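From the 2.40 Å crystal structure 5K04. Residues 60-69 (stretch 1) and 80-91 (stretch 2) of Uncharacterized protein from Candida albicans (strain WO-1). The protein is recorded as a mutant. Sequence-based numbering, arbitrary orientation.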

# COMPACT_ATOMS: atom_id res chain seq x y z
N ALA A 60 -14.25 38.09 -1.74
CA ALA A 60 -14.79 36.92 -1.04
C ALA A 60 -14.17 36.75 0.34
O ALA A 60 -14.87 36.35 1.28
CB ALA A 60 -14.58 35.67 -1.89
N ILE A 61 -12.88 37.03 0.48
CA ILE A 61 -12.23 36.88 1.79
C ILE A 61 -12.71 37.96 2.75
O ILE A 61 -13.10 37.68 3.89
CB ILE A 61 -10.70 36.91 1.64
CG1 ILE A 61 -10.20 35.67 0.89
CG2 ILE A 61 -10.04 36.98 3.01
CD1 ILE A 61 -8.70 35.62 0.74
N LYS A 62 -12.66 39.23 2.31
CA LYS A 62 -13.26 40.31 3.08
C LYS A 62 -14.69 39.97 3.49
O LYS A 62 -15.10 40.20 4.63
CB LYS A 62 -13.28 41.61 2.27
CG LYS A 62 -11.94 42.02 1.67
CD LYS A 62 -12.15 43.24 0.76
CE LYS A 62 -10.84 43.91 0.39
NZ LYS A 62 -11.07 45.25 -0.22
N LYS A 63 -15.46 39.42 2.56
CA LYS A 63 -16.85 39.10 2.82
C LYS A 63 -16.99 37.94 3.80
O LYS A 63 -17.87 37.95 4.67
CB LYS A 63 -17.56 38.82 1.51
CG LYS A 63 -17.93 40.08 0.70
CD LYS A 63 -18.60 39.75 -0.64
CE LYS A 63 -18.79 41.02 -1.49
NZ LYS A 63 -19.49 40.80 -2.80
N ASN A 64 -16.12 36.93 3.69
CA ASN A 64 -16.16 35.80 4.63
C ASN A 64 -15.62 36.21 5.99
O ASN A 64 -16.13 35.75 7.02
CB ASN A 64 -15.37 34.61 4.07
CG ASN A 64 -16.16 33.81 3.05
OD1 ASN A 64 -17.38 33.92 2.96
ND2 ASN A 64 -15.45 32.99 2.27
N LEU A 65 -14.60 37.07 6.02
CA LEU A 65 -14.17 37.65 7.29
C LEU A 65 -15.30 38.42 7.95
O LEU A 65 -15.48 38.37 9.17
CB LEU A 65 -12.96 38.57 7.07
CG LEU A 65 -11.62 37.88 6.83
CD1 LEU A 65 -10.51 38.90 6.61
CD2 LEU A 65 -11.28 36.96 7.99
N GLU A 66 -16.08 39.15 7.14
CA GLU A 66 -17.26 39.84 7.65
C GLU A 66 -18.24 38.87 8.29
O GLU A 66 -18.79 39.14 9.36
CB GLU A 66 -17.92 40.63 6.51
CG GLU A 66 -19.15 41.43 6.89
CD GLU A 66 -19.61 42.35 5.78
OE1 GLU A 66 -19.13 42.19 4.63
OE2 GLU A 66 -20.44 43.25 6.05
N LEU A 67 -18.46 37.71 7.65
CA LEU A 67 -19.37 36.71 8.20
C LEU A 67 -18.85 36.12 9.50
O LEU A 67 -19.62 35.89 10.44
CB LEU A 67 -19.59 35.58 7.19
CG LEU A 67 -20.32 35.85 5.88
CD1 LEU A 67 -20.18 34.62 5.04
CD2 LEU A 67 -21.79 36.15 6.14
N LEU A 68 -17.54 35.86 9.57
CA LEU A 68 -16.96 35.25 10.76
C LEU A 68 -17.27 36.06 12.01
O LEU A 68 -17.61 35.49 13.05
CB LEU A 68 -15.45 35.11 10.56
CG LEU A 68 -14.58 34.71 11.74
CD1 LEU A 68 -15.13 33.46 12.43
CD2 LEU A 68 -13.16 34.46 11.25
N ASN A 69 -17.18 37.38 11.91
CA ASN A 69 -17.36 38.23 13.08
C ASN A 69 -18.81 38.26 13.57
O ASN A 69 -19.05 38.63 14.72
CB ASN A 69 -16.87 39.64 12.78
CG ASN A 69 -15.42 39.65 12.34
OD1 ASN A 69 -14.57 38.96 12.92
ND2 ASN A 69 -15.12 40.44 11.31
N LYS A 80 -18.54 25.44 6.31
CA LYS A 80 -18.15 26.01 5.03
C LYS A 80 -17.16 27.14 5.21
O LYS A 80 -16.11 27.18 4.55
CB LYS A 80 -19.39 26.46 4.26
CG LYS A 80 -20.31 25.31 3.95
CD LYS A 80 -21.40 25.69 2.98
CE LYS A 80 -22.17 24.45 2.56
NZ LYS A 80 -22.89 24.67 1.27
N LEU A 81 -17.44 28.07 6.13
CA LEU A 81 -16.47 29.11 6.47
C LEU A 81 -15.09 28.51 6.75
O LEU A 81 -14.11 28.84 6.08
CB LEU A 81 -16.94 29.92 7.68
CG LEU A 81 -17.98 31.01 7.47
CD1 LEU A 81 -18.27 31.66 8.80
CD2 LEU A 81 -17.48 32.04 6.47
N SER A 82 -15.01 27.61 7.74
CA SER A 82 -13.72 27.00 8.09
C SER A 82 -13.11 26.31 6.88
O SER A 82 -11.89 26.29 6.72
CB SER A 82 -13.88 26.00 9.24
OG SER A 82 -14.67 24.90 8.84
N ASP A 83 -13.95 25.73 6.02
CA ASP A 83 -13.46 25.20 4.76
C ASP A 83 -12.89 26.31 3.88
O ASP A 83 -11.79 26.18 3.35
CB ASP A 83 -14.58 24.44 4.05
CG ASP A 83 -14.10 23.71 2.83
OD1 ASP A 83 -12.87 23.50 2.71
OD2 ASP A 83 -14.94 23.34 1.99
N PHE A 84 -13.63 27.42 3.75
CA PHE A 84 -13.19 28.50 2.87
C PHE A 84 -11.85 29.08 3.33
O PHE A 84 -10.95 29.30 2.51
CB PHE A 84 -14.25 29.61 2.81
CG PHE A 84 -15.47 29.23 1.99
CD1 PHE A 84 -15.39 29.10 0.61
CD2 PHE A 84 -16.70 29.04 2.60
CE1 PHE A 84 -16.51 28.76 -0.13
CE2 PHE A 84 -17.82 28.69 1.87
CZ PHE A 84 -17.73 28.56 0.50
N PHE A 85 -11.71 29.36 4.63
CA PHE A 85 -10.48 29.97 5.11
C PHE A 85 -9.30 29.02 4.98
O PHE A 85 -8.19 29.44 4.63
CB PHE A 85 -10.64 30.43 6.56
CG PHE A 85 -11.61 31.57 6.73
CD1 PHE A 85 -11.28 32.85 6.32
CD2 PHE A 85 -12.86 31.35 7.28
CE1 PHE A 85 -12.17 33.90 6.47
CE2 PHE A 85 -13.76 32.39 7.43
CZ PHE A 85 -13.41 33.66 7.02
N SER A 86 -9.52 27.74 5.27
CA SER A 86 -8.47 26.75 5.06
C SER A 86 -8.06 26.68 3.60
O SER A 86 -6.87 26.49 3.29
CB SER A 86 -8.92 25.39 5.58
OG SER A 86 -10.18 25.03 5.05
N LYS A 87 -9.01 26.83 2.68
CA LYS A 87 -8.69 26.86 1.25
C LYS A 87 -7.79 28.02 0.89
O LYS A 87 -7.05 27.94 -0.10
CB LYS A 87 -9.98 26.92 0.42
CG LYS A 87 -10.85 25.66 0.48
CD LYS A 87 -12.32 25.96 0.15
CE LYS A 87 -12.62 25.82 -1.34
NZ LYS A 87 -13.95 26.40 -1.72
N MET A 88 -7.82 29.11 1.66
CA MET A 88 -7.01 30.29 1.39
C MET A 88 -5.79 30.37 2.30
O MET A 88 -5.24 31.46 2.49
CB MET A 88 -7.86 31.55 1.53
CG MET A 88 -9.23 31.45 0.88
SD MET A 88 -9.18 31.21 -0.90
CE MET A 88 -8.29 32.67 -1.38
N GLU A 89 -5.35 29.24 2.86
CA GLU A 89 -4.16 29.19 3.72
C GLU A 89 -4.32 30.12 4.92
O GLU A 89 -3.36 30.76 5.36
CB GLU A 89 -2.90 29.51 2.93
CG GLU A 89 -2.68 28.64 1.70
CD GLU A 89 -1.78 29.29 0.67
OE1 GLU A 89 -2.22 30.25 -0.00
OE2 GLU A 89 -0.62 28.84 0.53
N MET A 90 -5.53 30.20 5.43
CA MET A 90 -5.87 31.03 6.58
C MET A 90 -6.33 30.12 7.72
O MET A 90 -7.49 30.15 8.13
CB MET A 90 -6.94 32.07 6.19
CG MET A 90 -6.54 32.91 4.97
SD MET A 90 -7.91 33.82 4.22
CE MET A 90 -8.34 34.90 5.57
N GLU A 91 -5.40 29.29 8.21
CA GLU A 91 -5.72 28.33 9.27
C GLU A 91 -6.18 29.03 10.54
O GLU A 91 -6.96 28.45 11.31
CB GLU A 91 -4.50 27.46 9.58
CG GLU A 91 -4.15 26.42 8.52
CD GLU A 91 -2.99 25.52 8.94
OE1 GLU A 91 -2.39 25.78 10.01
OE2 GLU A 91 -2.68 24.56 8.21

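The edge of an aromatic ring meets a helix backbone at the centre of this contact: CZ of Phe-85 lies 3.4 Å from the carbonyl oxygen O of Asn-64, and that oxygen sits close to the plane of the ring. A ring edge carries a slight positive charge, so it suits a carbonyl oxygen better than the electron-rich face would. The same oxygen accepts the helical hydrogen bond from Leu-68 N (2.9 Å from N to O), so the ring approaches a carbonyl already engaged in its own helix. No hydrogen bond crosses between the two stretches, and the association rests on van der Waals packing over 436 Å² of buried surface, both sides summed.

The backbones run in roughly opposed directions. Helix 60-69 and helix 80-87 make an angle of 141° between their N-to-C directions, with a closest axial approach of 10.8 Å. The backbones come nearest at Asn-64 and Leu-81, whose CA atoms are 6.9 Å apart; one helical turn away on each side, the CA atoms of Ile-61 and Phe-85 are 7.9 Å apart. Thus as one chain steps back by a turn, the other steps forward.

Phe-85 starts out sideways from its CA, but its m rotamer brings the ring to the first helix, among Asn-64, Leu-65 and Leu-68. Leu-65 points away at its CB, yet its end returns to place CD2 3.5 Å from CE1 of Phe-85, while CD2 of Leu-68 is 4.3 Å from CZ of Phe-85. Leu-81, also sideways at CB, reaches the next turn of the first helix with both methyl groups: its CD2 lies 4.0 Å from CD1 of Leu-67, and its CD1 lies 4.3 Å from CA of Leu-68. These are apolar contacts that shield hydrocarbon from solvent. Asn-64 points toward the second helix and is buried between Leu-81, Phe-84 and Phe-85; its CB is 3.7 Å from CZ of Phe-85.

Beyond the second helix, the chain turns through Met-88 and Glu-89, with Met-90 N donating to Phe-85 O at 2.9 Å. Both methionines point toward the first helix and bring their terminal methyl groups to Ile-61. CE of Met-88 lies 3.7 Å from CD1 of Ile-61, and CE of Met-90 lies 3.7 Å from CG2 of the same residue. The isoleucine is therefore contacted through both of its branches. Met-90 CE also approaches Leu-65 CD2 at 4.3 Å, linking this methionine cluster to the leucine that packs against Phe-85.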